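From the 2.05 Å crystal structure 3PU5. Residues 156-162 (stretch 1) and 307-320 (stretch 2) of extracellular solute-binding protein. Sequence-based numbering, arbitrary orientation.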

# COMPACT_ATOMS: atom_id res chain seq x y z
N GLY A 156 -8.57 -0.27 6.74
CA GLY A 156 -9.78 -0.96 7.11
C GLY A 156 -10.76 -1.10 5.95
O GLY A 156 -11.32 -2.17 5.72
N ALA A 157 -10.97 -0.01 5.23
CA ALA A 157 -11.88 -0.04 4.09
C ALA A 157 -11.48 -1.13 3.11
O ALA A 157 -12.34 -1.81 2.55
CB ALA A 157 -11.93 1.32 3.39
N GLU A 158 -10.17 -1.29 2.92
CA GLU A 158 -9.64 -2.28 1.97
C GLU A 158 -9.96 -3.72 2.38
O GLU A 158 -10.41 -4.52 1.57
CB GLU A 158 -8.13 -2.11 1.79
CG GLU A 158 -7.69 -0.94 0.87
CD GLU A 158 -7.77 0.44 1.52
OE1 GLU A 158 -8.26 0.56 2.67
OE2 GLU A 158 -7.34 1.43 0.87
N VAL A 159 -9.69 -4.05 3.64
CA VAL A 159 -9.98 -5.40 4.14
C VAL A 159 -11.47 -5.71 4.01
O VAL A 159 -11.85 -6.77 3.54
CB VAL A 159 -9.51 -5.59 5.59
CG1 VAL A 159 -9.79 -7.02 6.06
CG2 VAL A 159 -8.03 -5.30 5.69
N LEU A 160 -12.32 -4.77 4.44
CA LEU A 160 -13.77 -4.94 4.32
C LEU A 160 -14.20 -5.16 2.86
O LEU A 160 -15.09 -5.96 2.58
CB LEU A 160 -14.51 -3.74 4.92
CG LEU A 160 -14.48 -3.63 6.45
CD1 LEU A 160 -14.87 -2.23 6.89
CD2 LEU A 160 -15.40 -4.68 7.08
N SER A 161 -13.56 -4.44 1.94
CA SER A 161 -13.83 -4.65 0.51
C SER A 161 -13.66 -6.11 0.10
O SER A 161 -14.43 -6.63 -0.70
CB SER A 161 -12.95 -3.75 -0.35
OG SER A 161 -13.43 -2.43 -0.36
N MSE A 162 -12.62 -6.76 0.63
CA MSE A 162 -12.40 -8.17 0.36
C MSE A 162 -13.55 -9.00 0.91
O MSE A 162 -13.93 -10.01 0.31
CB MSE A 162 -11.11 -8.68 1.00
CG MSE A 162 -9.85 -8.39 0.21
SE MSE A 162 -9.62 -9.45 -1.43
CE MSE A 162 -10.84 -10.88 -1.05
N LEU A 307 -13.67 3.94 -6.07
CA LEU A 307 -14.70 3.20 -5.36
C LEU A 307 -14.59 3.41 -3.85
O LEU A 307 -15.58 3.71 -3.19
CB LEU A 307 -14.62 1.71 -5.71
CG LEU A 307 -15.63 0.82 -4.98
CD1 LEU A 307 -17.05 1.26 -5.30
CD2 LEU A 307 -15.42 -0.65 -5.35
N LEU A 308 -13.38 3.27 -3.31
CA LEU A 308 -13.15 3.47 -1.88
C LEU A 308 -13.58 4.86 -1.41
O LEU A 308 -14.24 5.01 -0.38
CB LEU A 308 -11.68 3.23 -1.52
CG LEU A 308 -11.24 1.76 -1.55
CD1 LEU A 308 -9.74 1.66 -1.46
CD2 LEU A 308 -11.90 0.98 -0.41
N ILE A 309 -13.21 5.88 -2.18
CA ILE A 309 -13.56 7.26 -1.86
C ILE A 309 -15.07 7.46 -1.89
O ILE A 309 -15.66 8.08 -1.00
CB ILE A 309 -12.88 8.24 -2.84
CG1 ILE A 309 -11.36 8.19 -2.66
CG2 ILE A 309 -13.40 9.67 -2.64
CD1 ILE A 309 -10.59 9.08 -3.61
N LYS A 310 -15.70 6.91 -2.93
CA LYS A 310 -17.12 7.10 -3.13
C LYS A 310 -17.96 6.44 -2.04
O LYS A 310 -18.99 6.97 -1.64
CB LYS A 310 -17.55 6.57 -4.50
CG LYS A 310 -19.05 6.68 -4.76
CD LYS A 310 -19.43 6.22 -6.17
CE LYS A 310 -19.59 4.70 -6.26
NZ LYS A 310 -20.07 4.27 -7.60
N ASN A 311 -17.50 5.29 -1.55
CA ASN A 311 -18.29 4.51 -0.61
C ASN A 311 -17.98 4.79 0.85
O ASN A 311 -18.66 4.29 1.73
CB ASN A 311 -18.12 3.01 -0.91
CG ASN A 311 -18.85 2.57 -2.16
OD1 ASN A 311 -18.73 1.43 -2.61
ND2 ASN A 311 -19.62 3.49 -2.74
N MSE A 312 -16.95 5.59 1.11
CA MSE A 312 -16.46 5.77 2.47
C MSE A 312 -17.53 6.28 3.44
O MSE A 312 -17.70 5.73 4.52
CB MSE A 312 -15.23 6.69 2.49
CG MSE A 312 -14.46 6.69 3.83
SE MSE A 312 -13.91 4.89 4.46
CE MSE A 312 -12.33 5.38 5.51
N SER A 313 -18.26 7.32 3.04
CA SER A 313 -19.32 7.88 3.90
C SER A 313 -20.36 6.84 4.30
O SER A 313 -20.63 6.65 5.48
CB SER A 313 -19.99 9.08 3.22
OG SER A 313 -19.02 10.06 2.90
N ALA A 314 -20.95 6.17 3.32
CA ALA A 314 -21.92 5.12 3.60
C ALA A 314 -21.33 4.00 4.45
O ALA A 314 -21.97 3.50 5.37
CB ALA A 314 -22.50 4.57 2.32
N LEU A 315 -20.11 3.58 4.12
CA LEU A 315 -19.43 2.52 4.87
C LEU A 315 -19.29 2.91 6.34
O LEU A 315 -19.58 2.11 7.24
CB LEU A 315 -18.06 2.22 4.26
CG LEU A 315 -17.25 1.05 4.83
CD1 LEU A 315 -18.06 -0.26 4.79
CD2 LEU A 315 -15.93 0.89 4.08
N LEU A 316 -18.84 4.13 6.59
CA LEU A 316 -18.70 4.66 7.95
C LEU A 316 -20.03 4.65 8.69
O LEU A 316 -20.09 4.27 9.86
CB LEU A 316 -18.15 6.09 7.90
CG LEU A 316 -16.72 6.24 7.41
CD1 LEU A 316 -16.45 7.66 6.97
CD2 LEU A 316 -15.74 5.80 8.49
N ASP A 317 -21.08 5.09 8.01
CA ASP A 317 -22.44 5.09 8.56
C ASP A 317 -22.85 3.68 9.01
O ASP A 317 -23.28 3.50 10.15
CB ASP A 317 -23.44 5.60 7.52
CG ASP A 317 -23.40 7.12 7.36
OD1 ASP A 317 -22.80 7.80 8.22
OD2 ASP A 317 -23.99 7.63 6.38
N LEU A 318 -22.72 2.71 8.12
CA LEU A 318 -23.04 1.31 8.43
C LEU A 318 -22.20 0.81 9.60
O LEU A 318 -22.70 0.10 10.48
CB LEU A 318 -22.81 0.42 7.22
CG LEU A 318 -23.92 0.32 6.19
CD1 LEU A 318 -23.58 -0.77 5.19
CD2 LEU A 318 -25.26 0.01 6.87
N TRP A 319 -20.91 1.16 9.58
CA TRP A 319 -20.01 0.81 10.67
C TRP A 319 -20.55 1.36 11.99
O TRP A 319 -20.76 0.61 12.94
CB TRP A 319 -18.60 1.35 10.38
CG TRP A 319 -17.55 1.09 11.43
CD1 TRP A 319 -17.41 1.74 12.63
CD2 TRP A 319 -16.46 0.15 11.37
NE1 TRP A 319 -16.32 1.25 13.31
CE2 TRP A 319 -15.72 0.27 12.56
CE3 TRP A 319 -16.06 -0.80 10.42
CZ2 TRP A 319 -14.59 -0.51 12.83
CZ3 TRP A 319 -14.93 -1.57 10.69
CH2 TRP A 319 -14.21 -1.42 11.88
N ASN A 320 -20.79 2.67 12.04
CA ASN A 320 -21.25 3.29 13.28
C ASN A 320 -22.57 2.70 13.75
O ASN A 320 -22.93 2.81 14.91
CB ASN A 320 -21.36 4.81 13.10
CG ASN A 320 -20.01 5.48 12.90
OD1 ASN A 320 -18.99 4.99 13.38
ND2 ASN A 320 -20.00 6.60 12.19

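Two helical segments of one chain, far apart in sequence, cross almost at right angles (93°), their axes approaching to 10.9 Å. No hydrogen bond links them; the contact is a small apolar one, burying 329 Å² in total. The backbones come nearest at Ala 157 and Leu 308, whose CA atoms lie 7.0 Å apart. Ala 157 points its CB toward the second helix and into a pocket of three side chains: CB lies 3.8 Å from Leu 308 CD2, 4.1 Å from Leu 315 CD2 and 4.2 Å from SE of Met 312, a selenomethionine. Leu 308, in the common m,t rotamer of helical leucines, sets CD2 against Ala 157 and 3.7 Å from Ser 161 OG, while CD1 reaches 3.4 Å from Glu 158 OE2. Both oxygen-methyl contacts are van der Waals, not hydrogen bonds. Ser 161, chi1 m, turns its hydroxyl back along its own helix, where OG donates to Ala 157 O at 3.2 Å; that carbonyl also accepts Ser 161 N at 3.0 Å. The CB of Glu 158 points away, but chi1 m and chi2 p fold the chain so that its end comes nearer and OE2 meets Leu 308; OE2 is hydrogen-bonded elsewhere in the structure. Met 312 leaves its backbone sideways, but chi1 t and chi2 p bring SE up to CB of Ala 157. Leu 315 takes t,p; CD2 lies against Ala 157, and both CD1 and CD2 of Leu 315 lie 4.3 Å from Leu 160 CD1. Leu 160, m,t, also brings CD1 to 3.9 Å from CZ3 of Trp 319, meeting the indole at its edge, near the ring plane. Trp 319, its CB pointing toward the first helix, has chi1 t and chi2 -76°. The second helix is kinked where Ser 313 N and Ala 314 N lack bonds to the preceding turn.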